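CurM Sulfotransferase (Moorea producta, PDB 4GBM) probably transfers a sulfo group from PAPS to a curacin biosynthetic intermediate, activating it chemically, and is seen here bound to the spent nucleotide PAP. Local coordinates at residues Q119-L124 and L133-P138; S40-S45 and M176-L181; G87-F92 and L98-S103; T145-G150 and L205-Q210. The protein carries 2 engineered substitutions. All coordinates share one frame; numbering follows the deposited sequence. Where two conformers were deposited one is given.

Contact 1. Residues Q119-L124 and L133-P138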
loop_
_atom_site.group_PDB
_atom_site.type_symbol
_atom_site.label_atom_id
_atom_site.label_comp_id
_atom_site.label_asym_id
_atom_site.label_seq_id
_atom_site.Cartn_x
_atom_site.Cartn_y
_atom_site.Cartn_z
ATOM N N GLN A 119 14.072 9.522 -11.887
ATOM C CA GLN A 119 14.002 9.348 -13.345
ATOM C C GLN A 119 13.065 8.214 -13.743
ATOM O O GLN A 119 12.346 8.320 -14.738
ATOM C CB GLN A 119 15.389 9.113 -13.941
ATOM C CG GLN A 119 16.224 10.369 -14.067
ATOM C CD GLN A 119 17.645 10.056 -14.485
ATOM O OE1 GLN A 119 18.354 9.315 -13.809
ATOM N NE2 GLN A 119 18.065 10.612 -15.617
ATOM N N VAL A 120 13.065 7.131 -12.966
ATOM C CA VAL A 120 12.200 5.994 -13.280
ATOM C C VAL A 120 10.738 6.361 -13.035
ATOM O O VAL A 120 9.869 6.055 -13.854
ATOM C CB VAL A 120 12.627 4.715 -12.516
ATOM C CG1 VAL A 120 11.642 3.573 -12.758
ATOM C CG2 VAL A 120 14.019 4.307 -12.967
ATOM N N TYR A 121 10.468 7.043 -11.925
ATOM C CA TYR A 121 9.125 7.559 -11.687
ATOM C C TYR A 121 8.667 8.480 -12.828
ATOM O O TYR A 121 7.516 8.405 -13.257
ATOM C CB TYR A 121 9.050 8.300 -10.361
ATOM C CG TYR A 121 8.665 7.488 -9.138
ATOM C CD1 TYR A 121 9.515 7.439 -8.037
ATOM C CD2 TYR A 121 7.424 6.828 -9.050
ATOM C CE1 TYR A 121 9.170 6.739 -6.893
ATOM C CE2 TYR A 121 7.068 6.124 -7.892
ATOM C CZ TYR A 121 7.946 6.094 -6.820
ATOM O OH TYR A 121 7.623 5.414 -5.662
ATOM N N GLY A 122 9.560 9.343 -13.306
ATOM C CA GLY A 122 9.238 10.254 -14.405
ATOM C C GLY A 122 8.871 9.501 -15.674
ATOM O O GLY A 122 7.927 9.876 -16.387
ATOM N N MET A 123 9.619 8.433 -15.944
ATOM C CA MET A 123 9.356 7.515 -17.056
ATOM C C MET A 123 8.006 6.811 -16.910
ATOM O O MET A 123 7.263 6.674 -17.880
ATOM C CB MET A 123 10.482 6.484 -17.139
ATOM C CG MET A 123 10.379 5.473 -18.268
ATOM S SD MET A 123 11.734 4.286 -18.183
ATOM C CE MET A 123 13.131 5.391 -18.022
ATOM N N LEU A 124 7.690 6.360 -15.702
ATOM C CA LEU A 124 6.383 5.749 -15.460
ATOM C C LEU A 124 5.266 6.756 -15.697
ATOM O O LEU A 124 4.278 6.439 -16.368
ATOM C CB LEU A 124 6.281 5.173 -14.047
ATOM C CG LEU A 124 7.149 3.956 -13.715
ATOM C CD1 LEU A 124 6.933 3.524 -12.272
ATOM C CD2 LEU A 124 6.852 2.801 -14.666
ATOM N N LEU A 133 -0.628 7.977 -11.117
ATOM C CA LEU A 133 -0.098 6.824 -10.399
ATOM C C LEU A 133 -0.598 6.772 -8.960
ATOM O O LEU A 133 -0.599 7.783 -8.259
ATOM C CB LEU A 133 1.431 6.863 -10.411
ATOM C CG LEU A 133 2.170 5.724 -9.713
ATOM C CD1 LEU A 133 1.911 4.399 -10.412
ATOM C CD2 LEU A 133 3.661 6.022 -9.701
ATOM N N VAL A 134 -1.057 5.589 -8.563
ATOM C CA VAL A 134 -1.358 5.263 -7.172
ATOM C C VAL A 134 -0.250 4.356 -6.689
ATOM O O VAL A 134 -0.059 3.252 -7.211
ATOM C CB VAL A 134 -2.707 4.533 -7.034
ATOM C CG1 VAL A 134 -2.956 4.170 -5.576
ATOM C CG2 VAL A 134 -3.844 5.385 -7.590
ATOM N N ASP A 135 0.489 4.836 -5.697
ATOM C CA ASP A 135 1.655 4.139 -5.173
ATOM C C ASP A 135 1.352 3.657 -3.749
ATOM O O ASP A 135 1.297 4.450 -2.810
ATOM C CB ASP A 135 2.875 5.071 -5.218
ATOM C CG ASP A 135 4.171 4.359 -4.891
ATOM O OD1 ASP A 135 5.241 4.880 -5.279
ATOM O OD2 ASP A 135 4.126 3.288 -4.254
ATOM N N LYS A 136 1.157 2.343 -3.607
ATOM C CA LYS A 136 0.811 1.711 -2.327
ATOM C C LYS A 136 1.895 0.750 -1.843
ATOM O O LYS A 136 2.334 -0.125 -2.593
ATOM C CB LYS A 136 -0.506 0.925 -2.468
ATOM C CG LYS A 136 -1.045 0.302 -1.149
ATOM C CD LYS A 136 -0.433 -1.089 -0.799
ATOM C CE LYS A 136 -1.076 -2.221 -1.602
ATOM N NZ LYS A 136 -0.654 -3.539 -1.023
ATOM N N SER A 137 2.299 0.905 -0.582
ATOM C CA SER A 137 3.096 -0.115 0.114
ATOM C C SER A 137 2.998 0.087 1.621
ATOM O O SER A 137 3.241 1.188 2.104
ATOM C CB SER A 137 4.574 -0.082 -0.292
ATOM O OG SER A 137 5.311 -1.030 0.468
ATOM N N PRO A 138 2.672 -0.977 2.376
ATOM C CA PRO A 138 2.647 -0.814 3.832
ATOM C C PRO A 138 4.032 -0.553 4.427
ATOM O O PRO A 138 4.141 -0.030 5.544
ATOM C CB PRO A 138 2.093 -2.155 4.331
ATOM C CG PRO A 138 1.332 -2.694 3.204
ATOM C CD PRO A 138 2.091 -2.265 1.961
#
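Y121, in the helical run 119-124, faces L133 and D135 of the extended strand 133-136, the CA atoms of Y121 and D135 lying 10.5 Å apart. The tyrosine side chain bridges this distance. Its OH donates a very short hydrogen bond of 2.5 Å to OD1 of D135, the ring and carboxylate planes standing 45° apart. D135 reaches out because CG lies anti to the backbone N (chi1 -171°), which directs the carboxylate off the strand and at the phenol. OD2 of the same carboxylate is hydrogen-bonded to Y140 OH, so two tyrosine hydroxyls grip the buried acid and limit its rotation. On the side of the ring, CD2 of L133 meets the edge in the ring plane, 3.9 Å from CE2 of Y121, and the two side chains cross at about a right angle. The ring is also met edge-to-face by F154 and touched by L67 from a loop. Strand 132-136 is an inner strand of the parallel sheet, with 58-59 on one side and 35-39 on the other, while helix 117-128 lies off the sheet and packs through L124 against T91 and F92 of helix 87-96.

Contact 2. Residues S40-S45 and M176-L181. With A3P (adenosine-3'-5'-diphosphate), chain G.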
loop_
_atom_site.group_PDB
_atom_site.type_symbol
_atom_site.label_atom_id
_atom_site.label_comp_id
_atom_site.label_asym_id
_atom_site.label_seq_id
_atom_site.Cartn_x
_atom_site.Cartn_y
_atom_site.Cartn_z
ATOM N N SER A 40 -0.539 0.565 7.854
ATOM C CA SER A 40 0.090 -0.580 8.503
ATOM C C SER A 40 -0.132 -1.810 7.621
ATOM O O SER A 40 -1.099 -1.854 6.855
ATOM C CB SER A 40 -0.550 -0.794 9.881
ATOM O OG SER A 40 -0.267 -2.077 10.419
ATOM N N PRO A 41 0.748 -2.826 7.726
ATOM C CA PRO A 41 0.444 -4.118 7.107
ATOM C C PRO A 41 -0.944 -4.640 7.505
ATOM O O PRO A 41 -1.449 -4.304 8.583
ATOM C CB PRO A 41 1.519 -5.030 7.716
ATOM C CG PRO A 41 2.691 -4.126 7.836
ATOM C CD PRO A 41 2.096 -2.828 8.334
ATOM N N ARG A 42 -1.541 -5.452 6.636
ATOM C CA ARG A 42 -2.793 -6.197 6.905
ATOM C C ARG A 42 -4.034 -5.312 7.070
ATOM O O ARG A 42 -4.996 -5.696 7.742
ATOM C CB ARG A 42 -2.650 -7.157 8.127
ATOM C CG ARG A 42 -1.315 -7.898 8.233
ATOM C CD ARG A 42 -0.957 -8.601 6.932
ATOM N NE ARG A 42 -1.952 -9.596 6.520
ATOM C CZ ARG A 42 -1.852 -10.303 5.399
ATOM N NH1 ARG A 42 -2.774 -11.209 5.093
ATOM N NH2 ARG A 42 -0.819 -10.101 4.583
ATOM N N SER A 43 -4.019 -4.134 6.446
ATOM C CA SER A 43 -5.099 -3.157 6.624
ATOM C C SER A 43 -6.060 -3.078 5.448
ATOM O O SER A 43 -6.888 -2.165 5.387
ATOM C CB SER A 43 -4.516 -1.768 6.918
ATOM O OG SER A 43 -3.766 -1.789 8.124
ATOM N N GLY A 44 -5.964 -4.044 4.532
ATOM C CA GLY A 44 -6.780 -4.049 3.314
ATOM C C GLY A 44 -6.213 -3.154 2.221
ATOM O O GLY A 44 -6.951 -2.704 1.332
ATOM N N SER A 45 -4.906 -2.890 2.279
ATOM C CA SER A 45 -4.270 -1.984 1.300
ATOM C C SER A 45 -4.321 -2.536 -0.126
ATOM O O SER A 45 -4.537 -1.778 -1.072
ATOM C CB SER A 45 -2.831 -1.623 1.711
ATOM O OG SER A 45 -1.963 -2.745 1.613
ATOM N N MET A 176 -0.248 -14.892 9.741
ATOM C CA MET A 176 0.542 -14.942 8.509
ATOM C C MET A 176 2.035 -15.141 8.767
ATOM O O MET A 176 2.826 -15.251 7.827
ATOM C CB MET A 176 0.290 -13.690 7.657
ATOM C CG MET A 176 -1.155 -13.564 7.160
ATOM S SD MET A 176 -1.706 -14.980 6.197
ATOM C CE MET A 176 -0.669 -14.828 4.742
ATOM N N ARG A 177 2.401 -15.184 10.050
ATOM C CA ARG A 177 3.777 -15.460 10.495
ATOM C C ARG A 177 4.787 -14.449 9.959
ATOM O O ARG A 177 5.882 -14.812 9.516
ATOM C CB ARG A 177 4.185 -16.894 10.138
ATOM C CG ARG A 177 3.382 -17.937 10.893
ATOM C CD ARG A 177 3.623 -19.347 10.391
ATOM N NE ARG A 177 3.122 -20.331 11.348
ATOM C CZ ARG A 177 1.836 -20.610 11.557
ATOM N NH1 ARG A 177 0.881 -19.980 10.877
ATOM N NH2 ARG A 177 1.502 -21.522 12.458
ATOM N N MET A 178 4.413 -13.175 10.018
ATOM C CA MET A 178 5.234 -12.109 9.450
ATOM C C MET A 178 6.315 -11.559 10.378
ATOM O O MET A 178 7.112 -10.721 9.958
ATOM C CB MET A 178 4.338 -10.975 8.958
ATOM C CG MET A 178 3.510 -11.358 7.755
ATOM S SD MET A 178 2.276 -10.120 7.371
ATOM C CE MET A 178 3.304 -8.753 6.830
ATOM N N GLN A 179 6.358 -12.028 11.624
ATOM C CA GLN A 179 7.336 -11.506 12.602
ATOM C C GLN A 179 8.796 -11.507 12.109
ATOM O O GLN A 179 9.575 -10.620 12.474
ATOM C CB GLN A 179 7.208 -12.203 13.970
ATOM C CG GLN A 179 7.246 -13.727 13.947
ATOM C CD GLN A 179 5.872 -14.376 13.796
ATOM O OE1 GLN A 179 4.918 -13.764 13.303
ATOM N NE2 GLN A 179 5.772 -15.633 14.221
ATOM N N LYS A 180 9.144 -12.481 11.267
ATOM C CA LYS A 180 10.495 -12.599 10.709
ATOM C C LYS A 180 10.900 -11.386 9.861
ATOM O O LYS A 180 12.065 -10.987 9.856
ATOM C CB LYS A 180 10.611 -13.885 9.884
ATOM C CG LYS A 180 12.038 -14.314 9.558
ATOM C CD LYS A 180 12.068 -15.536 8.641
ATOM C CE LYS A 180 11.631 -15.194 7.217
ATOM N NZ LYS A 180 11.684 -16.379 6.322
ATOM N N LEU A 181 9.926 -10.801 9.162
ATOM C CA LEU A 181 10.167 -9.682 8.241
ATOM C C LEU A 181 10.633 -8.397 8.934
ATOM O O LEU A 181 11.249 -7.532 8.306
ATOM C CB LEU A 181 8.910 -9.392 7.413
ATOM C CG LEU A 181 8.306 -10.540 6.597
ATOM C CD1 LEU A 181 6.871 -10.209 6.224
ATOM C CD2 LEU A 181 9.135 -10.860 5.352
HETATM P P1 A3P G . -6.186 -11.553 6.169
HETATM O O1P A3P G . -4.934 -12.034 6.859
HETATM O O2P A3P G . -6.479 -12.278 4.880
HETATM O O3P A3P G . -7.357 -11.419 7.100
HETATM P P2 A3P G . -3.005 -5.866 3.074
HETATM O O4P A3P G . -2.840 -4.466 3.573
HETATM O O5P A3P G . -1.915 -6.826 3.458
HETATM O O6P A3P G . -3.373 -5.929 1.615
HETATM O "O5'" A3P G . -4.291 -6.432 3.877
HETATM C "C5'" A3P G . -4.597 -7.828 3.810
HETATM C "C4'" A3P G . -5.961 -7.997 4.434
HETATM O "O4'" A3P G . -6.942 -7.435 3.553
HETATM C "C3'" A3P G . -6.370 -9.451 4.560
HETATM O "O3'" A3P G . -5.798 -10.031 5.742
HETATM C "C2'" A3P G . -7.889 -9.328 4.594
HETATM O "O2'" A3P G . -8.358 -9.138 5.932
HETATM C "C1'" A3P G . -8.193 -8.070 3.789
HETATM N N9 A3P G . -8.807 -8.427 2.485
HETATM C C8 A3P G . -8.209 -8.992 1.415
HETATM N N7 A3P G . -9.097 -9.203 0.407
HETATM C C5 A3P G . -10.293 -8.763 0.849
HETATM C C6 A3P G . -11.671 -8.675 0.309
HETATM N N6 A3P G . -11.936 -9.107 -0.949
HETATM N N1 A3P G . -12.629 -8.144 1.114
HETATM C C2 A3P G . -12.368 -7.696 2.362
HETATM N N3 A3P G . -11.135 -7.741 2.909
HETATM C C4 A3P G . -10.096 -8.248 2.206
#
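P41 meets M178 first, its CB 4.2 Å from the methyl CE of the methionine, an apolar touch at the start of the loop. R42 follows and carries most of the contact. Its chain, bent at chi2 and chi3 (-51° and -60°), folds back so that CD rests 3.6 Å from SD of M178. The guanidinium is sandwiched: CG of M176 lies over one face, 3.5 Å from NH1 and offset toward the rim, while C5' of the nucleotide covers the opposite face. At the edge, in plane, NH1 donates a nearly straight bond of 2.9 Å to O1P of the 3'-phosphate. NE is held by S172 OG and NH1 also reaches D269 O, which fixes the group's rotation. With an alanine in place of R42, O1P would probably be left without this charged donor and M176 CG would lose the flat surface it lies on. Residues 40-45 form the P-loop-like 5'-phosphosulfate-binding loop of sulfotransferases, between strand 35-39 and helix 45-53. S43 adds a weak backbone bond to O4P and turns OG back to S40 O. G44, the N-cap residue, gives its N to O5' at 3.0 Å. S45 grips O4P of the 5'-phosphate twice, with N at 2.9 Å and OG at 2.8 Å, and its hydroxyl is also bonded to K136 NZ.

Contact 3. Residues G87-F92 and L98-S103. With SO4 (sulfate ion), chain Q.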
loop_
_atom_site.group_PDB
_atom_site.type_symbol
_atom_site.label_atom_id
_atom_site.label_comp_id
_atom_site.label_asym_id
_atom_site.label_seq_id
_atom_site.Cartn_x
_atom_site.Cartn_y
_atom_site.Cartn_z
ATOM N N GLY A 87 5.771 -6.026 -9.455
ATOM C CA GLY A 87 4.991 -4.810 -9.709
ATOM C C GLY A 87 5.575 -3.956 -10.823
ATOM O O GLY A 87 4.859 -3.531 -11.737
ATOM N N LEU A 88 6.878 -3.702 -10.753
ATOM C CA LEU A 88 7.539 -2.885 -11.773
ATOM C C LEU A 88 7.560 -3.572 -13.137
ATOM O O LEU A 88 7.256 -2.945 -14.153
ATOM C CB LEU A 88 8.951 -2.484 -11.327
ATOM C CG LEU A 88 9.687 -1.458 -12.202
ATOM C CD1 LEU A 88 8.972 -0.098 -12.199
ATOM C CD2 LEU A 88 11.122 -1.307 -11.715
ATOM N N GLN A 89 7.889 -4.863 -13.152
ATOM C CA GLN A 89 7.859 -5.662 -14.384
ATOM C C GLN A 89 6.464 -5.680 -15.013
ATOM O O GLN A 89 6.323 -5.459 -16.215
ATOM C CB GLN A 89 8.351 -7.082 -14.109
ATOM C CG GLN A 89 8.636 -7.902 -15.346
ATOM C CD GLN A 89 9.079 -9.318 -15.014
ATOM O OE1 GLN A 89 8.310 -10.268 -15.145
ATOM N NE2 GLN A 89 10.324 -9.461 -14.573
ATOM N N LYS A 90 5.437 -5.915 -14.192
ATOM C CA LYS A 90 4.052 -5.910 -14.662
ATOM C C LYS A 90 3.613 -4.544 -15.162
ATOM O O LYS A 90 2.835 -4.452 -16.116
ATOM C CB LYS A 90 3.094 -6.399 -13.566
ATOM C CG LYS A 90 3.142 -7.901 -13.347
ATOM C CD LYS A 90 2.200 -8.325 -12.229
ATOM C CE LYS A 90 2.226 -9.835 -12.034
ATOM N NZ LYS A 90 1.764 -10.576 -13.238
ATOM N N THR A 91 4.106 -3.485 -14.514
ATOM C CA THR A 91 3.783 -2.126 -14.933
ATOM C C THR A 91 4.236 -1.874 -16.369
ATOM O O THR A 91 3.434 -1.454 -17.203
ATOM C CB THR A 91 4.358 -1.073 -13.958
ATOM O OG1 THR A 91 3.638 -1.151 -12.722
ATOM C CG2 THR A 91 4.214 0.332 -14.520
ATOM N N PHE A 92 5.507 -2.150 -16.664
ATOM C CA PHE A 92 6.010 -1.963 -18.023
ATOM C C PHE A 92 5.325 -2.884 -19.039
ATOM O O PHE A 92 5.119 -2.493 -20.189
ATOM C CB PHE A 92 7.539 -2.101 -18.080
ATOM C CG PHE A 92 8.282 -0.903 -17.542
ATOM C CD1 PHE A 92 8.125 0.355 -18.124
ATOM C CD2 PHE A 92 9.149 -1.036 -16.463
ATOM C CE1 PHE A 92 8.812 1.460 -17.627
ATOM C CE2 PHE A 92 9.841 0.066 -15.958
ATOM C CZ PHE A 92 9.674 1.311 -16.541
ATOM N N LEU A 98 4.151 -5.348 -23.378
ATOM C CA LEU A 98 5.342 -6.189 -23.476
ATOM C C LEU A 98 5.128 -7.533 -22.809
ATOM O O LEU A 98 4.371 -7.638 -21.842
ATOM C CB LEU A 98 6.535 -5.504 -22.799
ATOM C CG LEU A 98 7.061 -4.182 -23.353
ATOM C CD1 LEU A 98 8.142 -3.622 -22.442
ATOM C CD2 LEU A 98 7.583 -4.372 -24.764
ATOM N N ASP A 99 5.807 -8.560 -23.310
ATOM C CA ASP A 99 5.882 -9.811 -22.566
ATOM C C ASP A 99 6.892 -9.652 -21.428
ATOM O O ASP A 99 7.602 -8.641 -21.360
ATOM C CB ASP A 99 6.166 -11.029 -23.466
ATOM C CG ASP A 99 7.520 -10.973 -24.167
ATOM O OD1 ASP A 99 8.370 -10.120 -23.840
ATOM O OD2 ASP A 99 7.737 -11.819 -25.061
ATOM N N ALA A 100 6.926 -10.632 -20.529
ATOM C CA ALA A 100 7.721 -10.547 -19.302
ATOM C C ALA A 100 9.217 -10.412 -19.567
ATOM O O ALA A 100 9.918 -9.687 -18.857
ATOM C CB ALA A 100 7.442 -11.746 -18.405
ATOM N N THR A 101 9.698 -11.109 -20.591
ATOM C CA THR A 101 11.114 -11.084 -20.934
ATOM C C THR A 101 11.546 -9.698 -21.429
ATOM O O THR A 101 12.616 -9.217 -21.055
ATOM C CB THR A 101 11.479 -12.198 -21.949
ATOM O OG1 THR A 101 11.014 -13.459 -21.450
ATOM C CG2 THR A 101 12.991 -12.279 -22.151
ATOM N N ALA A 102 10.711 -9.058 -22.251
ATOM C CA ALA A 102 11.031 -7.733 -22.790
ATOM C C ALA A 102 10.974 -6.663 -21.702
ATOM O O ALA A 102 11.808 -5.753 -21.676
ATOM C CB ALA A 102 10.107 -7.374 -23.960
ATOM N N SER A 103 9.994 -6.783 -20.803
ATOM C CA SER A 103 9.878 -5.872 -19.666
ATOM C C SER A 103 11.102 -5.989 -18.750
ATOM O O SER A 103 11.673 -4.976 -18.335
ATOM C CB SER A 103 8.590 -6.147 -18.891
ATOM O OG SER A 103 8.419 -5.218 -17.836
HETATM S S SO4 Q . 10.949 -6.064 -10.972
HETATM O O1 SO4 Q . 11.364 -4.669 -10.900
HETATM O O2 SO4 Q . 11.204 -6.666 -9.663
HETATM O O3 SO4 Q . 9.525 -6.153 -11.261
HETATM O O4 SO4 Q . 11.762 -6.714 -11.992
#
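Q89 runs from helix 87-96 across to S103 and A100 of the next helix, and its side chain can be followed outward. CB lies beside the sulfate ion, 3.2 Å from its O3, just where the backbone N of Q89 donates a 2.8 Å hydrogen bond to the same oxygen. With CG anti to the backbone N (chi1 -168°), the chain is directed at the second helix, and CG packs on the hydroxyl of S103, 3.7 Å from OG. Farther out the extended chain carries CD to 4.0 Å from A100 O, and the amide end rests alongside A100 CB. The sulfate, probably from the crystallisation liquor, sits at the first turn of helix 87-96 and is also bound by R75 NH2. Two consecutive helices are tied here close to their short connection. The second is capped by D99 at its N-cap position, whose OD1 accepts from A102 N nearly along the C-O axis. S103, one turn in, turns its hydroxyl back to the first helix: OG donates to Q89 O at 2.7 Å, in the carbonyl plane and on a lone pair. Cutting Q89 back to an alanine would probably open a gap beside S103 OG and A100 CB, since the chain from CG outward fills it. The same OG also presses on F92 CB, 3.2 Å away. Nearer the connection, L98 lays CD1 against the carbonyl oxygen of F92, while the ring of F92 heads on to L106 and I107 of helix 100-113.

Contact 4. Residues T145-G150 and L205-Q210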
loop_
_atom_site.group_PDB
_atom_site.type_symbol
_atom_site.label_atom_id
_atom_site.label_comp_id
_atom_site.label_asym_id
_atom_site.label_seq_id
_atom_site.Cartn_x
_atom_site.Cartn_y
_atom_site.Cartn_z
ATOM N N THR A 145 11.950 8.303 7.113
ATOM C CA THR A 145 12.747 8.831 6.002
ATOM C C THR A 145 12.200 8.446 4.624
ATOM O O THR A 145 12.415 9.176 3.658
ATOM C CB THR A 145 14.255 8.475 6.106
ATOM O OG1 THR A 145 14.420 7.053 6.105
ATOM C CG2 THR A 145 14.864 9.069 7.378
ATOM N N ILE A 146 11.482 7.322 4.531
ATOM C CA ILE A 146 10.853 6.933 3.264
ATOM C C ILE A 146 9.646 7.830 2.972
ATOM O O ILE A 146 9.482 8.302 1.847
ATOM C CB ILE A 146 10.453 5.437 3.220
ATOM C CG1 ILE A 146 11.698 4.545 3.287
ATOM C CG2 ILE A 146 9.645 5.139 1.946
ATOM C CD1 ILE A 146 11.390 3.044 3.484
ATOM N N LEU A 147 8.818 8.075 3.988
ATOM C CA LEU A 147 7.696 9.013 3.850
ATOM C C LEU A 147 8.178 10.387 3.388
ATOM O O LEU A 147 7.586 11.000 2.489
ATOM C CB LEU A 147 6.913 9.121 5.168
ATOM C CG LEU A 147 6.265 7.831 5.687
ATOM C CD1 LEU A 147 5.609 8.074 7.033
ATOM C CD2 LEU A 147 5.232 7.276 4.686
ATOM N N GLU A 148 9.277 10.851 3.977
ATOM C CA GLU A 148 9.866 12.138 3.618
ATOM C C GLU A 148 10.372 12.166 2.179
ATOM O O GLU A 148 10.304 13.213 1.529
ATOM C CB GLU A 148 10.978 12.520 4.596
ATOM C CG GLU A 148 10.455 12.940 5.964
ATOM C CD GLU A 148 11.556 13.385 6.901
ATOM O OE1 GLU A 148 12.438 12.558 7.228
ATOM O OE2 GLU A 148 11.531 14.562 7.322
ATOM N N ARG A 149 10.855 11.025 1.673
ATOM C CA ARG A 149 11.345 10.968 0.295
ATOM C C ARG A 149 10.236 11.253 -0.727
ATOM O O ARG A 149 10.501 11.842 -1.778
ATOM C CB ARG A 149 12.067 9.643 -0.006
ATOM C CG ARG A 149 12.956 9.714 -1.250
ATOM C CD ARG A 149 13.783 8.456 -1.477
ATOM N NE ARG A 149 14.921 8.354 -0.564
ATOM C CZ ARG A 149 14.941 7.580 0.515
ATOM N NH1 ARG A 149 13.884 6.838 0.816
ATOM N NH2 ARG A 149 16.016 7.544 1.290
ATOM N N GLY A 150 9.001 10.859 -0.415
ATOM C CA GLY A 150 7.856 11.158 -1.276
ATOM C C GLY A 150 7.685 12.658 -1.494
ATOM O O GLY A 150 7.447 13.120 -2.612
ATOM N N LEU A 205 0.846 9.340 11.292
ATOM C CA LEU A 205 0.274 10.478 12.009
ATOM C C LEU A 205 1.256 11.639 12.099
ATOM O O LEU A 205 0.888 12.796 11.826
ATOM C CB LEU A 205 -0.193 10.052 13.405
ATOM C CG LEU A 205 -1.429 9.147 13.404
ATOM C CD1 LEU A 205 -1.581 8.425 14.741
ATOM C CD2 LEU A 205 -2.667 9.971 13.085
ATOM N N ASN A 206 2.499 11.337 12.474
ATOM C CA ASN A 206 3.544 12.360 12.566
ATOM C C ASN A 206 3.815 13.038 11.225
ATOM O O ASN A 206 3.929 14.260 11.152
ATOM C CB ASN A 206 4.843 11.764 13.123
ATOM C CG ASN A 206 4.741 11.390 14.596
ATOM O OD1 ASN A 206 3.789 11.756 15.283
ATOM N ND2 ASN A 206 5.729 10.647 15.082
ATOM N N PHE A 207 3.927 12.232 10.174
ATOM C CA PHE A 207 4.198 12.729 8.832
ATOM C C PHE A 207 3.062 13.622 8.320
ATOM O O PHE A 207 3.290 14.746 7.857
ATOM C CB PHE A 207 4.433 11.528 7.910
ATOM C CG PHE A 207 4.486 11.858 6.453
ATOM C CD1 PHE A 207 5.577 12.542 5.911
ATOM C CD2 PHE A 207 3.466 11.437 5.609
ATOM C CE1 PHE A 207 5.637 12.834 4.552
ATOM C CE2 PHE A 207 3.512 11.723 4.242
ATOM C CZ PHE A 207 4.604 12.422 3.714
ATOM N N LEU A 208 1.837 13.127 8.444
ATOM C CA LEU A 208 0.684 13.853 7.923
ATOM C C LEU A 208 0.363 15.115 8.712
ATOM O O LEU A 208 -0.239 16.049 8.166
ATOM C CB LEU A 208 -0.538 12.937 7.833
ATOM C CG LEU A 208 -0.447 11.797 6.812
ATOM C CD1 LEU A 208 -1.733 11.003 6.840
ATOM C CD2 LEU A 208 -0.173 12.307 5.398
ATOM N N SER A 209 0.778 15.162 9.977
ATOM C CA SER A 209 0.520 16.337 10.807
ATOM C C SER A 209 1.190 17.592 10.244
ATOM O O SER A 209 0.756 18.711 10.524
ATOM C CB SER A 209 0.958 16.102 12.256
ATOM O OG SER A 209 2.366 16.169 12.393
ATOM N N GLN A 210 2.233 17.388 9.440
ATOM C CA GLN A 210 2.997 18.485 8.837
ATOM C C GLN A 210 2.473 18.918 7.466
ATOM O O GLN A 210 2.944 19.913 6.912
ATOM C CB GLN A 210 4.471 18.089 8.692
ATOM C CG GLN A 210 5.169 17.746 9.993
ATOM C CD GLN A 210 6.681 17.873 9.897
ATOM O OE1 GLN A 210 7.219 18.429 8.932
ATOM N NE2 GLN A 210 7.373 17.376 10.911
#
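F207 of helix 189-208 lays one ring face on L147 of helix 144-153. Before and after it in the segment, L205 and L208 turn their side chains to strand 158-163, L205 packing on Y161 and L208 on both Y159 and Y161. F207, between them, has its CA 7.1 Å from that of L147. With CG anti to the backbone N (chi1 170°), the ring swings across to the other helix, where CB of L147 makes a CH-pi contact: it stands 3.8 Å from the ring centroid and only 14° off the normal. The leucine's branch reaches the root of the phenylalanine, CD1 lying 3.8 Å from F207 CB. At the far end of the ring, CE1 comes within 3.4 Å of the backbone oxygen of L147, so the ring spans both the side chain and the main chain of that residue. S209 turns its OG back to N206 O at 2.8 Å, tilted from the carbonyl plane, and Q210 N bonds to F207 O. The contact joins the C-terminal part of helix 189-208 to helix 144-153 beside the central parallel sheet: L38 of strand 35-39 touches both L147 and F207, and Y159 of strand 158-163 meets the F207 ring edge-to-face.

How the contacts relate
From the N terminus, contact 2 opens first, at the phosphate-binding loop after strand 35-39, and closes only at 176-181, tying that loop to the one after helix 166-175. Two short loops nest inside it in series: contact 3 joins helix 87-96 to helix 100-113, and contact 1 then ties helix 117-128 to strand 132-136. Contact 4 opens within the span of contact 2 and closes beyond it, tying helix 144-153 to the end of helix 189-208, so these two cross. Contacts 1 and 3 share packing between helices 117-128 and 87-96. Contacts 1 and 2 meet where P138 lies against S40, P41 and S45. Contact 4 touches none of the others.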